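Local atomic coordinates of flagellin B1 (Methanocaldococcus jannaschii DSM 2661, PDB entry 5YA6), a protein that probably polymerises with other flagellin subunits into the filament of the archaellum, the motility organelle of archaea, and binds a calcium ion. Residues B[48-53]-B[142-147]; B[67-72]-B[82-87]; B[95-100]-B[118-123]; B[130-135]-B[158-163]; B[135-140]-B[153-158]. One frame throughout, in Å; residues are numbered along the deposited sequence. Where two conformers were deposited one is given.

Interaction 1 of 5, residues B[48-53]-B[142-147]; sequences KNAKLF and FQPEFG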
# COMPACT_ATOMS: atom_id res chain seq x y z
N LYS B 48 -6.32 -12.93 15.56
CA LYS B 48 -7.71 -12.65 15.77
C LYS B 48 -8.04 -11.15 15.79
O LYS B 48 -9.16 -10.80 15.38
CB LYS B 48 -8.25 -13.37 17.04
CG LYS B 48 -8.34 -14.87 16.85
CD LYS B 48 -8.79 -15.67 18.07
CE LYS B 48 -7.86 -15.57 19.29
NZ LYS B 48 -6.54 -16.16 19.03
N ASN B 49 -7.12 -10.24 16.15
CA ASN B 49 -7.37 -8.77 16.04
C ASN B 49 -6.65 -8.11 14.88
O ASN B 49 -6.56 -6.89 14.81
CB ASN B 49 -6.92 -8.12 17.36
CG ASN B 49 -7.76 -8.58 18.47
OD1 ASN B 49 -7.34 -9.41 19.28
ND2 ASN B 49 -9.02 -8.18 18.43
N ALA B 50 -6.14 -8.92 13.97
CA ALA B 50 -5.32 -8.43 12.88
C ALA B 50 -6.18 -7.70 11.89
O ALA B 50 -7.33 -8.12 11.60
CB ALA B 50 -4.55 -9.58 12.22
N LYS B 51 -5.69 -6.59 11.33
CA LYS B 51 -6.44 -5.79 10.44
C LYS B 51 -5.74 -5.84 9.09
O LYS B 51 -4.52 -5.81 9.03
CB LYS B 51 -6.54 -4.37 10.94
CG LYS B 51 -7.45 -4.26 12.19
CD LYS B 51 -7.22 -3.02 13.03
CE LYS B 51 -8.21 -2.94 14.20
NZ LYS B 51 -8.31 -4.19 15.07
N LEU B 52 -6.54 -5.97 8.07
CA LEU B 52 -6.12 -5.93 6.71
C LEU B 52 -6.52 -4.56 6.14
O LEU B 52 -7.71 -4.25 5.97
CB LEU B 52 -6.74 -7.07 5.93
CG LEU B 52 -6.39 -7.12 4.43
CD1 LEU B 52 -4.86 -7.29 4.27
CD2 LEU B 52 -7.13 -8.24 3.75
N PHE B 53 -5.51 -3.80 5.69
CA PHE B 53 -5.70 -2.47 5.08
C PHE B 53 -5.49 -2.59 3.61
O PHE B 53 -4.48 -3.16 3.21
CB PHE B 53 -4.68 -1.48 5.72
CG PHE B 53 -4.83 -1.28 7.21
CD1 PHE B 53 -5.65 -0.27 7.74
CD2 PHE B 53 -4.15 -2.05 8.09
CE1 PHE B 53 -5.82 -0.13 9.12
CE2 PHE B 53 -4.29 -1.90 9.47
CZ PHE B 53 -5.12 -0.92 9.99
N PHE B 142 -1.14 -6.23 6.10
CA PHE B 142 -1.82 -7.09 7.11
C PHE B 142 -1.08 -6.99 8.41
O PHE B 142 0.06 -7.43 8.52
CB PHE B 142 -1.86 -8.51 6.61
CG PHE B 142 -2.68 -9.43 7.53
CD1 PHE B 142 -3.97 -9.11 7.84
CD2 PHE B 142 -2.15 -10.63 8.00
CE1 PHE B 142 -4.73 -9.93 8.65
CE2 PHE B 142 -2.94 -11.46 8.78
CZ PHE B 142 -4.21 -11.11 9.09
N GLN B 143 -1.74 -6.36 9.39
CA GLN B 143 -1.11 -5.93 10.61
C GLN B 143 -1.78 -6.61 11.84
O GLN B 143 -2.85 -6.22 12.27
CB GLN B 143 -1.28 -4.43 10.73
CG GLN B 143 -0.58 -3.86 11.98
CD GLN B 143 0.90 -4.06 12.02
OE1 GLN B 143 1.67 -3.42 11.27
NE2 GLN B 143 1.34 -5.01 12.89
N PRO B 144 -1.13 -7.58 12.38
CA PRO B 144 -1.62 -8.07 13.68
C PRO B 144 -1.37 -7.06 14.78
O PRO B 144 -0.60 -6.10 14.64
CB PRO B 144 -0.71 -9.31 13.91
CG PRO B 144 -0.42 -9.76 12.54
CD PRO B 144 -0.03 -8.38 11.90
N GLU B 145 -1.97 -7.31 15.92
CA GLU B 145 -1.77 -6.41 17.03
C GLU B 145 -0.30 -6.23 17.37
O GLU B 145 0.16 -5.08 17.62
CB GLU B 145 -2.59 -6.88 18.21
CG GLU B 145 -2.44 -5.94 19.43
CD GLU B 145 -3.24 -6.41 20.64
OE1 GLU B 145 -3.16 -5.71 21.70
OE2 GLU B 145 -3.96 -7.44 20.55
N PHE B 146 0.41 -7.35 17.42
CA PHE B 146 1.82 -7.40 17.78
C PHE B 146 2.64 -7.88 16.60
O PHE B 146 2.20 -8.74 15.80
CB PHE B 146 2.02 -8.32 18.98
CG PHE B 146 1.31 -7.87 20.21
CD1 PHE B 146 1.73 -6.76 20.91
CD2 PHE B 146 0.20 -8.54 20.67
CE1 PHE B 146 1.07 -6.35 22.04
CE2 PHE B 146 -0.49 -8.11 21.77
CZ PHE B 146 -0.05 -7.03 22.48
N GLY B 147 3.81 -7.28 16.43
CA GLY B 147 4.73 -7.59 15.37
C GLY B 147 4.58 -6.78 14.09
O GLY B 147 3.68 -5.93 13.97
O HOH W 1 -4.02 -9.59 16.16
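Phe142 touches three residues of 48-53 in turn, where strands 51-56 and 137-143 are neighbours in the sheet. With CG anti to the backbone N (chi1 -174°), it starts at CB, 4.0 Å from Leu52 CD1. Ring atom CD1 comes 3.6 Å from the backbone oxygen Lys51 O, and at the far end CZ sits 3.5 Å from Ala50 CB, which the ring meets obliquely. Alongside, Lys51 and Gln143 form an antiparallel hydrogen-bonded pair: Gln143 N to Lys51 O is 2.9 Å and almost straight at 179°, while Lys51 N meets Gln143 O at 3.0 Å. Gln143 points to the other face of the sheet, its CB 4.1 Å from Phe53 CE2 at the ring edge. The chain then bends at chi2, and NE2 donates to Pro144 O at 2.8 Å and to Gly147 O at 2.7 Å, both in the amide plane. An alanine here would keep the touch on Phe53 but would probably deprive both carbonyls of this donor, freeing the 144-147 turn to move. A water accepts from Glu145 N and weakly from Asn49 N. Apolar contact thus holds the Phe142 face; an amide clasps the turn on the other.

Interaction 2 of 5, residues B[67-72]-B[82-87]; sequences TVTTAT and SAITDW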
# COMPACT_ATOMS: atom_id res chain seq x y z
N THR B 67 -13.64 -15.37 10.50
CA THR B 67 -13.46 -16.72 11.05
C THR B 67 -12.28 -17.45 10.37
O THR B 67 -11.59 -16.84 9.46
CB THR B 67 -14.77 -17.55 10.96
OG1 THR B 67 -14.61 -18.75 11.72
CG2 THR B 67 -15.07 -17.88 9.45
N VAL B 68 -12.04 -18.70 10.71
CA VAL B 68 -11.01 -19.52 10.14
C VAL B 68 -11.64 -20.86 9.66
O VAL B 68 -12.62 -21.34 10.27
CB VAL B 68 -9.83 -19.77 11.13
CG1 VAL B 68 -10.31 -20.32 12.47
CG2 VAL B 68 -8.77 -20.68 10.54
N THR B 69 -11.10 -21.41 8.59
CA THR B 69 -11.60 -22.70 8.02
C THR B 69 -10.45 -23.55 7.60
O THR B 69 -9.41 -23.07 7.12
CB THR B 69 -12.52 -22.52 6.82
OG1 THR B 69 -12.88 -23.82 6.31
CG2 THR B 69 -11.85 -21.71 5.68
N THR B 70 -10.58 -24.88 7.82
CA THR B 70 -9.60 -25.82 7.36
C THR B 70 -10.03 -26.48 6.01
O THR B 70 -9.32 -27.29 5.50
CB THR B 70 -9.48 -26.96 8.32
OG1 THR B 70 -10.81 -27.35 8.67
CG2 THR B 70 -8.72 -26.54 9.66
N ALA B 71 -11.12 -26.04 5.47
CA ALA B 71 -11.58 -26.51 4.15
C ALA B 71 -10.63 -26.23 2.98
O ALA B 71 -10.72 -26.88 1.93
CB ALA B 71 -12.95 -25.90 3.84
N THR B 72 -9.78 -25.18 3.10
CA THR B 72 -8.76 -24.88 2.12
C THR B 72 -7.57 -25.82 2.14
O THR B 72 -6.67 -25.74 1.26
CB THR B 72 -8.28 -23.41 2.40
OG1 THR B 72 -7.97 -23.26 3.83
CG2 THR B 72 -9.38 -22.40 2.07
N SER B 82 -18.82 -23.55 -3.14
CA SER B 82 -19.42 -24.85 -2.77
C SER B 82 -18.56 -25.65 -1.83
O SER B 82 -19.09 -26.23 -0.84
CB SER B 82 -19.82 -25.66 -4.02
OG SER B 82 -20.77 -24.89 -4.70
N ALA B 83 -17.28 -25.72 -2.13
CA ALA B 83 -16.33 -26.52 -1.36
C ALA B 83 -15.91 -25.76 -0.09
O ALA B 83 -15.70 -26.37 0.97
CB ALA B 83 -15.13 -26.86 -2.20
N ILE B 84 -15.82 -24.42 -0.22
CA ILE B 84 -15.43 -23.56 0.91
C ILE B 84 -16.57 -22.58 1.19
O ILE B 84 -16.62 -21.50 0.69
CB ILE B 84 -14.07 -22.89 0.56
CG1 ILE B 84 -12.97 -23.95 0.33
CG2 ILE B 84 -13.65 -21.96 1.72
CD1 ILE B 84 -11.89 -23.49 -0.60
N THR B 85 -17.58 -23.03 1.94
CA THR B 85 -18.80 -22.30 2.10
C THR B 85 -18.62 -21.07 2.98
O THR B 85 -19.41 -20.14 2.90
CB THR B 85 -19.91 -23.22 2.78
OG1 THR B 85 -19.35 -23.89 3.92
CG2 THR B 85 -20.34 -24.28 1.75
N ASP B 86 -17.53 -21.04 3.75
CA ASP B 86 -17.22 -19.86 4.57
C ASP B 86 -16.85 -18.63 3.73
O ASP B 86 -16.81 -17.54 4.24
CB ASP B 86 -16.09 -20.14 5.60
CG ASP B 86 -16.56 -20.97 6.81
OD1 ASP B 86 -17.75 -20.99 7.08
OD2 ASP B 86 -15.71 -21.62 7.42
N TRP B 87 -16.66 -18.78 2.41
CA TRP B 87 -16.70 -17.59 1.52
C TRP B 87 -17.91 -16.69 1.73
O TRP B 87 -17.86 -15.51 1.43
CB TRP B 87 -16.66 -17.97 0.02
CG TRP B 87 -15.27 -18.09 -0.53
CD1 TRP B 87 -14.62 -19.20 -0.85
CD2 TRP B 87 -14.37 -17.01 -0.79
NE1 TRP B 87 -13.32 -18.90 -1.25
CE2 TRP B 87 -13.17 -17.55 -1.25
CE3 TRP B 87 -14.48 -15.62 -0.65
CZ2 TRP B 87 -12.08 -16.74 -1.66
CZ3 TRP B 87 -13.40 -14.84 -1.02
CH2 TRP B 87 -12.23 -15.39 -1.47
O HOH W 2 -15.05 -22.20 9.76
O HOH W 3 -15.72 -23.26 4.62
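Between 67-72 and 82-87 the backbones keep their distance where Thr69 faces Asp86, with Thr69 CA and Asp86 CA 7.2 Å apart, and draw closer at Ala71 and Ile84, whose CA atoms are 5.8 Å apart. The first segment leaves its strand after Thr69; the second enters a short 3-10 turn, with Trp87 N bonded to Ile84 O. No direct hydrogen bond joins the two, and water does that work. One water donates to both Val68 O, at 2.6 Å, and Asp86 OD2; a second accepts from Asp86 N at 3.0 Å and has a weak, long bond with Thr69 OG1. Asp86 and Thr69 run past one another in opposing senses, which brings Asp86 OD2 to 3.4 Å from Thr69 CB. Thr69 OG1, anti to its own backbone N (chi1 177°), accepts from Ala71 N at 3.0 Å, an ST turn. A valine here would probably leave Ala71 N without that acceptor and let the chain after the strand turn more loosely. On the apolar side, Ile84 CD1 reaches Thr72 CG2 at 3.8 Å, the two side chains roughly perpendicular, and CG1 meets Ala71 CB; Thr72 OG1 is taken up by Val99 O. As a whole this is water-bridged packing within the long connection between the neighbouring parallel strands 59-69 and 94-99, with the ST turn at its start.

Interaction 3 of 5, residues B[95-100]-B[118-123]; sequences YVVGVI and AVLLVN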
# COMPACT_ATOMS: atom_id res chain seq x y z
N TYR B 95 -12.43 -10.41 6.35
CA TYR B 95 -11.69 -11.47 5.63
C TYR B 95 -11.91 -12.80 6.36
O TYR B 95 -12.14 -12.83 7.58
CB TYR B 95 -10.13 -11.20 5.45
CG TYR B 95 -9.39 -11.03 6.75
CD1 TYR B 95 -9.30 -9.80 7.36
CD2 TYR B 95 -8.84 -12.12 7.41
CE1 TYR B 95 -8.68 -9.64 8.57
CE2 TYR B 95 -8.21 -11.99 8.61
CZ TYR B 95 -8.14 -10.74 9.22
OH TYR B 95 -7.55 -10.66 10.47
N VAL B 96 -11.79 -13.90 5.63
CA VAL B 96 -11.78 -15.23 6.23
C VAL B 96 -10.39 -15.83 6.18
O VAL B 96 -9.71 -15.74 5.14
CB VAL B 96 -12.83 -16.11 5.48
CG1 VAL B 96 -12.74 -17.56 5.91
CG2 VAL B 96 -14.21 -15.47 5.63
N VAL B 97 -9.96 -16.49 7.23
CA VAL B 97 -8.67 -17.13 7.16
C VAL B 97 -8.82 -18.59 6.76
O VAL B 97 -9.59 -19.34 7.36
CB VAL B 97 -7.93 -17.06 8.51
CG1 VAL B 97 -6.60 -17.79 8.48
CG2 VAL B 97 -7.74 -15.58 8.94
N GLY B 98 -8.09 -19.00 5.74
CA GLY B 98 -8.01 -20.45 5.33
C GLY B 98 -6.71 -21.00 5.81
O GLY B 98 -5.63 -20.41 5.61
N VAL B 99 -6.77 -22.23 6.36
CA VAL B 99 -5.59 -22.96 6.69
C VAL B 99 -4.93 -23.58 5.44
O VAL B 99 -5.60 -24.29 4.66
CB VAL B 99 -5.89 -24.04 7.75
CG1 VAL B 99 -4.64 -24.88 8.05
CG2 VAL B 99 -6.54 -23.41 8.97
N ILE B 100 -3.65 -23.33 5.20
CA ILE B 100 -2.90 -23.93 4.09
C ILE B 100 -1.90 -24.96 4.60
O ILE B 100 -1.74 -26.07 4.03
CB ILE B 100 -2.20 -22.84 3.21
CG1 ILE B 100 -3.28 -21.91 2.62
CG2 ILE B 100 -1.38 -23.48 2.10
CD1 ILE B 100 -4.34 -22.51 1.70
N ALA B 118 -1.17 -19.43 6.03
CA ALA B 118 -2.57 -19.11 6.03
C ALA B 118 -2.90 -18.36 4.75
O ALA B 118 -2.03 -17.74 4.16
CB ALA B 118 -2.96 -18.27 7.22
N VAL B 119 -4.17 -18.36 4.35
CA VAL B 119 -4.60 -17.52 3.23
C VAL B 119 -5.70 -16.62 3.72
O VAL B 119 -6.56 -17.02 4.52
CB VAL B 119 -5.00 -18.40 2.01
CG1 VAL B 119 -6.19 -19.30 2.35
CG2 VAL B 119 -5.29 -17.54 0.80
N LEU B 120 -5.70 -15.34 3.31
CA LEU B 120 -6.78 -14.40 3.66
C LEU B 120 -7.66 -14.41 2.45
O LEU B 120 -7.25 -14.01 1.36
CB LEU B 120 -6.22 -13.00 3.95
CG LEU B 120 -5.02 -12.99 4.90
CD1 LEU B 120 -4.61 -11.53 5.08
CD2 LEU B 120 -5.30 -13.64 6.26
N LEU B 121 -8.89 -14.81 2.65
CA LEU B 121 -9.90 -14.82 1.62
C LEU B 121 -10.68 -13.48 1.68
O LEU B 121 -11.35 -13.15 2.66
CB LEU B 121 -10.82 -16.06 1.83
CG LEU B 121 -10.11 -17.42 1.94
CD1 LEU B 121 -11.17 -18.48 2.30
CD2 LEU B 121 -9.32 -17.76 0.68
N VAL B 122 -10.64 -12.74 0.57
CA VAL B 122 -11.27 -11.42 0.44
C VAL B 122 -12.21 -11.37 -0.76
O VAL B 122 -11.82 -11.77 -1.86
CB VAL B 122 -10.18 -10.31 0.30
CG1 VAL B 122 -10.82 -8.92 0.15
CG2 VAL B 122 -9.27 -10.34 1.51
N ASN B 123 -13.48 -10.96 -0.54
CA ASN B 123 -14.38 -10.76 -1.64
C ASN B 123 -14.23 -9.37 -2.09
O ASN B 123 -14.77 -8.41 -1.50
CB ASN B 123 -15.86 -11.02 -1.32
CG ASN B 123 -16.68 -11.06 -2.62
OD1 ASN B 123 -16.73 -10.09 -3.34
ND2 ASN B 123 -17.21 -12.23 -2.97
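Val96 with Leu121 and Gly98 with Val119 are the hydrogen-bonded pairs of two antiparallel strands in the middle of the sheet. Two of the four bonds are short and nearly straight: Leu121 N to Val96 O is 2.8 Å at 176°, and Gly98 N to Val119 O is 2.8 Å. Val119 CG1, standing between its own backbone N and carbonyl carbon (chi1 62°), lies across the glycine, 3.7 Å from Gly98 CA; a CB on Gly98 would collide with it. The same CG1 meets Ile100 CD1 at 3.8 Å. Nearby, Val96 CG1 meets Leu121 CD1 at 4.0 Å. On the other face Leu120 CD2 touches Tyr95 CD2 obliquely, also at 4.0 Å, and Val97 CG2 from alongside, while Val97 CG1 packs on Ala118 CB at 3.9 Å. Val97 CG2 further lies in the plane of the Tyr95 ring, at its edge.

Farther out, Tyr95 OH bonds to Ala50 O, which fixes the far end of the ring. Ala33 and Tyr35 of strand 28-38 pack on Val119, and Trp87 packs on Leu121. Four main-chain bonds thus lie between two apolar faces, while Tyr95, Val97 and Val99 bond to strand 59-69 on the other side.

Interaction 4 of 5, residues B[130-135]-B[158-163]; sequences KAIPTR and AAYTQT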
# COMPACT_ATOMS: atom_id res chain seq x y z
N LYS B 130 -17.24 -3.52 -6.83
CA LYS B 130 -17.12 -3.91 -8.23
C LYS B 130 -15.92 -4.82 -8.34
O LYS B 130 -15.11 -4.87 -7.40
CB LYS B 130 -16.86 -2.70 -9.13
CG LYS B 130 -15.67 -1.85 -8.71
CD LYS B 130 -15.00 -1.22 -9.93
CE LYS B 130 -14.01 -0.13 -9.55
NZ LYS B 130 -14.69 1.07 -8.98
N ALA B 131 -15.82 -5.54 -9.46
CA ALA B 131 -14.67 -6.40 -9.67
C ALA B 131 -13.50 -5.50 -10.08
O ALA B 131 -13.71 -4.43 -10.61
CB ALA B 131 -14.96 -7.46 -10.70
N ILE B 132 -12.29 -5.94 -9.79
CA ILE B 132 -11.12 -5.12 -10.09
C ILE B 132 -10.75 -5.24 -11.56
O ILE B 132 -10.46 -6.35 -12.05
CB ILE B 132 -9.93 -5.53 -9.23
CG1 ILE B 132 -10.29 -5.54 -7.71
CG2 ILE B 132 -8.76 -4.64 -9.53
CD1 ILE B 132 -9.29 -6.32 -6.92
N PRO B 133 -10.79 -4.11 -12.29
CA PRO B 133 -10.48 -4.22 -13.72
C PRO B 133 -9.00 -4.31 -14.00
O PRO B 133 -8.15 -4.24 -13.08
CB PRO B 133 -11.04 -2.92 -14.29
CG PRO B 133 -11.08 -1.99 -13.18
CD PRO B 133 -11.18 -2.75 -11.90
N THR B 134 -8.67 -4.53 -15.25
CA THR B 134 -7.29 -4.66 -15.66
C THR B 134 -6.49 -3.37 -15.34
O THR B 134 -7.05 -2.27 -15.27
CB THR B 134 -7.24 -4.92 -17.18
OG1 THR B 134 -7.93 -3.89 -17.88
CG2 THR B 134 -7.80 -6.25 -17.53
N ARG B 135 -5.19 -3.56 -15.09
CA ARG B 135 -4.20 -2.46 -14.90
C ARG B 135 -4.51 -1.64 -13.66
O ARG B 135 -4.28 -0.44 -13.65
CB ARG B 135 -4.12 -1.57 -16.13
CG ARG B 135 -3.77 -2.36 -17.38
CD ARG B 135 -3.12 -1.44 -18.39
NE ARG B 135 -4.06 -0.46 -18.90
CZ ARG B 135 -3.74 0.67 -19.52
NH1 ARG B 135 -4.73 1.49 -19.98
NH2 ARG B 135 -2.44 0.99 -19.67
N ALA B 158 -2.89 -6.38 -17.58
CA ALA B 158 -3.66 -5.68 -18.57
C ALA B 158 -4.66 -6.58 -19.33
O ALA B 158 -5.51 -6.08 -20.05
CB ALA B 158 -2.68 -5.00 -19.55
N ALA B 159 -4.53 -7.89 -19.15
CA ALA B 159 -5.51 -8.87 -19.69
C ALA B 159 -5.68 -9.99 -18.71
O ALA B 159 -4.69 -10.52 -18.10
CB ALA B 159 -5.06 -9.39 -21.03
N TYR B 160 -6.96 -10.36 -18.51
CA TYR B 160 -7.26 -11.52 -17.72
C TYR B 160 -7.54 -12.70 -18.66
O TYR B 160 -8.55 -12.65 -19.40
CB TYR B 160 -8.48 -11.27 -16.84
CG TYR B 160 -8.33 -10.11 -15.81
CD1 TYR B 160 -7.18 -9.96 -15.07
CD2 TYR B 160 -9.31 -9.20 -15.63
CE1 TYR B 160 -7.05 -8.95 -14.13
CE2 TYR B 160 -9.20 -8.16 -14.71
CZ TYR B 160 -8.07 -8.03 -13.97
OH TYR B 160 -7.91 -7.07 -13.01
N THR B 161 -6.63 -13.68 -18.62
CA THR B 161 -6.60 -14.82 -19.57
C THR B 161 -7.04 -16.16 -19.03
O THR B 161 -7.20 -17.09 -19.85
CB THR B 161 -5.16 -15.04 -20.08
OG1 THR B 161 -4.37 -15.56 -19.01
CG2 THR B 161 -4.57 -13.76 -20.53
N GLN B 162 -7.18 -16.30 -17.71
CA GLN B 162 -7.69 -17.50 -17.08
C GLN B 162 -8.38 -17.15 -15.81
O GLN B 162 -8.36 -15.95 -15.37
CB GLN B 162 -6.55 -18.51 -16.84
CG GLN B 162 -5.50 -18.03 -15.86
CD GLN B 162 -4.07 -18.29 -16.29
OE1 GLN B 162 -3.69 -18.07 -17.46
NE2 GLN B 162 -3.26 -18.73 -15.33
N THR B 163 -8.97 -18.13 -15.17
CA THR B 163 -9.78 -17.89 -14.00
C THR B 163 -8.95 -17.60 -12.72
O THR B 163 -9.40 -16.81 -11.87
CB THR B 163 -10.74 -19.08 -13.73
OG1 THR B 163 -11.44 -19.39 -14.93
CG2 THR B 163 -11.76 -18.73 -12.78
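Tyr160 OH is the polar atom on which this contact turns: it lies 2.8 Å from Ile132 O and 2.8 Å from Pro133 O, two carbonyls of consecutive residues. The hydroxyl has a single proton to offer the pair. Ile132 O sits at the edge of the ring, near its plane. Thr156 OG1 adds a weak bond to the same hydroxyl and makes a sounder one to Pro133 O, which Ser136 OG also joins. Tyr160 CG stands anti to the carbonyl carbon (chi1 -61°), and the ring beyond it carries the hydroxyl to 130-135. Over one face of the ring comes Thr134 CG2, a CH-pi contact 3.9 Å from the ring centroid and 19° off the normal, displaced toward the rim by CE2. That methyl is shared, since Thr134 CG2 is also 3.4 Å from Ala158 O. The next residue along carries on the packing by its aliphatic part: Arg135 CG lies 3.5 Å from Ala158 CA and 3.6 Å from Ala158 CB. The ring of Tyr22 meets Tyr160 as well, their planes at about 40°, and Ile132 is tied to Ile29 through the backbone. Neither segment has regular structure, and no backbone-to-backbone hydrogen bond links the 130-134 part to 159-163. One aromatic side chain does the joining there, its hydroxyl close to two main-chain oxygens with one proton for them, and its face against a threonine methyl.

Interaction 5 of 5, residues B[135-140]-B[153-158]; sequences RSEVSG and QFTTPA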
# COMPACT_ATOMS: atom_id res chain seq x y z
N ARG B 135 -5.19 -3.56 -15.09
CA ARG B 135 -4.20 -2.46 -14.90
C ARG B 135 -4.51 -1.64 -13.66
O ARG B 135 -4.28 -0.44 -13.65
CB ARG B 135 -4.12 -1.57 -16.13
CG ARG B 135 -3.77 -2.36 -17.38
CD ARG B 135 -3.12 -1.44 -18.39
NE ARG B 135 -4.06 -0.46 -18.90
CZ ARG B 135 -3.74 0.67 -19.52
NH1 ARG B 135 -4.73 1.49 -19.98
NH2 ARG B 135 -2.44 0.99 -19.67
N SER B 136 -5.01 -2.29 -12.60
CA SER B 136 -5.42 -1.63 -11.41
C SER B 136 -4.33 -1.79 -10.31
O SER B 136 -3.86 -2.90 -9.98
CB SER B 136 -6.68 -2.22 -10.85
OG SER B 136 -7.84 -1.83 -11.59
N GLU B 137 -4.04 -0.69 -9.62
CA GLU B 137 -3.07 -0.71 -8.51
C GLU B 137 -3.78 -1.03 -7.20
O GLU B 137 -4.74 -0.36 -6.80
CB GLU B 137 -2.42 0.67 -8.31
CG GLU B 137 -1.69 1.17 -9.50
CD GLU B 137 -0.40 0.48 -9.77
OE1 GLU B 137 -0.08 -0.58 -9.15
OE2 GLU B 137 0.33 0.98 -10.66
N VAL B 138 -3.25 -2.03 -6.49
CA VAL B 138 -3.71 -2.38 -5.16
C VAL B 138 -2.57 -2.40 -4.18
O VAL B 138 -1.54 -3.01 -4.47
CB VAL B 138 -4.39 -3.81 -5.15
CG1 VAL B 138 -4.97 -4.07 -3.76
CG2 VAL B 138 -5.57 -3.79 -6.13
N SER B 139 -2.74 -1.73 -3.04
CA SER B 139 -1.68 -1.57 -2.01
C SER B 139 -2.28 -1.90 -0.66
O SER B 139 -3.47 -1.67 -0.40
CB SER B 139 -1.15 -0.13 -2.00
OG SER B 139 -0.71 0.21 -3.27
N GLY B 140 -1.52 -2.51 0.23
CA GLY B 140 -2.08 -2.83 1.55
C GLY B 140 -1.08 -3.41 2.52
O GLY B 140 0.05 -3.69 2.16
N GLN B 153 1.43 -5.50 -2.39
CA GLN B 153 1.47 -4.56 -3.58
C GLN B 153 1.42 -5.28 -4.98
O GLN B 153 2.24 -6.14 -5.31
CB GLN B 153 2.83 -3.86 -3.57
CG GLN B 153 2.91 -2.83 -4.71
CD GLN B 153 1.70 -1.91 -4.86
OE1 GLN B 153 1.08 -1.75 -5.95
NE2 GLN B 153 1.35 -1.31 -3.73
N PHE B 154 0.42 -4.93 -5.74
CA PHE B 154 0.35 -5.49 -7.08
C PHE B 154 -0.39 -4.59 -8.00
O PHE B 154 -1.17 -3.74 -7.57
CB PHE B 154 -0.27 -6.89 -7.07
CG PHE B 154 -1.65 -6.96 -6.56
CD1 PHE B 154 -2.75 -6.78 -7.41
CD2 PHE B 154 -1.91 -7.38 -5.24
CE1 PHE B 154 -4.05 -6.90 -6.94
CE2 PHE B 154 -3.18 -7.49 -4.76
CZ PHE B 154 -4.27 -7.23 -5.57
N THR B 155 -0.12 -4.76 -9.28
CA THR B 155 -0.88 -4.12 -10.33
C THR B 155 -1.52 -5.27 -11.07
O THR B 155 -0.81 -6.15 -11.54
CB THR B 155 0.04 -3.36 -11.31
OG1 THR B 155 0.95 -2.56 -10.57
CG2 THR B 155 -0.79 -2.53 -12.29
N THR B 156 -2.87 -5.26 -11.21
CA THR B 156 -3.49 -6.37 -11.93
C THR B 156 -3.02 -6.30 -13.42
O THR B 156 -2.75 -5.24 -13.93
CB THR B 156 -5.01 -6.36 -11.89
OG1 THR B 156 -5.55 -5.19 -12.47
CG2 THR B 156 -5.44 -6.48 -10.43
N PRO B 157 -2.97 -7.46 -14.06
CA PRO B 157 -2.45 -7.46 -15.44
C PRO B 157 -3.39 -6.73 -16.38
O PRO B 157 -4.56 -6.49 -16.05
CB PRO B 157 -2.38 -8.93 -15.77
CG PRO B 157 -3.28 -9.63 -14.84
CD PRO B 157 -3.17 -8.83 -13.56
N ALA B 158 -2.89 -6.38 -17.58
CA ALA B 158 -3.66 -5.68 -18.57
C ALA B 158 -4.66 -6.58 -19.33
O ALA B 158 -5.51 -6.08 -20.05
CB ALA B 158 -2.68 -5.00 -19.55
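Val138 and Phe154 run alongside one another in the same sense, with the valine over one face of the ring. Phe154 CG stands between its backbone N and carbonyl carbon (chi1 61°), and the ring beyond it receives Val138 CB in a CH-pi contact, 3.7 Å from the centroid and 23° off the normal. The nearest ring atom is Phe154 CZ, 3.4 Å from Val138 CB. Beside this contact the backbones bond both ways, Val138 N to Phe154 O at 2.9 Å and back from Phe154 N to Val138 O.

The other face of the hairpin is polar. Glu137 bends at chi2, and Thr155 OG1 donates to Glu137 OE1 at 2.6 Å, from above the carboxylate plane. In one of two conformers of Gln153, NE2 donates to Ser139 OG, in the amide plane, a bond that may be only partly populated. Ser139 OG also bonds to Gln141 NE2 of the second subunit, whose Val151 packs on Glu137 and Gln153.

Where the strands end, Thr156 OG1 accepts from Ser136 N at 3.0 Å and itself bonds to Pro133 O, and Thr156 N gives to Ser136 O at 2.8 Å. Leu32 and Leu167, from strands not adjacent in the sheet order, pack on Phe154. The arrangement is that of an antiparallel beta hairpin, strands 137-143 and 150-155, with one apolar face turned inward and one polar face that reaches the other subunit.

Interactions 1, 2, 3 and 5 all reach the same mixed sheet. Interaction 3 is central, its centre about 5 Å from the chain's centre, and touches two others: Tyr95 OH to Ala50 O, 2.8 Å, ties it to interaction 1, and Thr72 OG1 to Val99 O, 2.7 Å, to interaction 2. Interactions 1 and 5 use the later and earlier parts of strand 137-143, and both touch the second subunit. Interaction 4 encloses interaction 5 along the chain, and Pro133 O to Thr156 OG1, 2.8 Å, joins them. The calcium ion, held by Asp102, Asp104, Ser106, Asn113 and Asp116, lies about 9 Å from the side chain of Ala118 in interaction 3, and about 11 Å from that of Val68 in interaction 2.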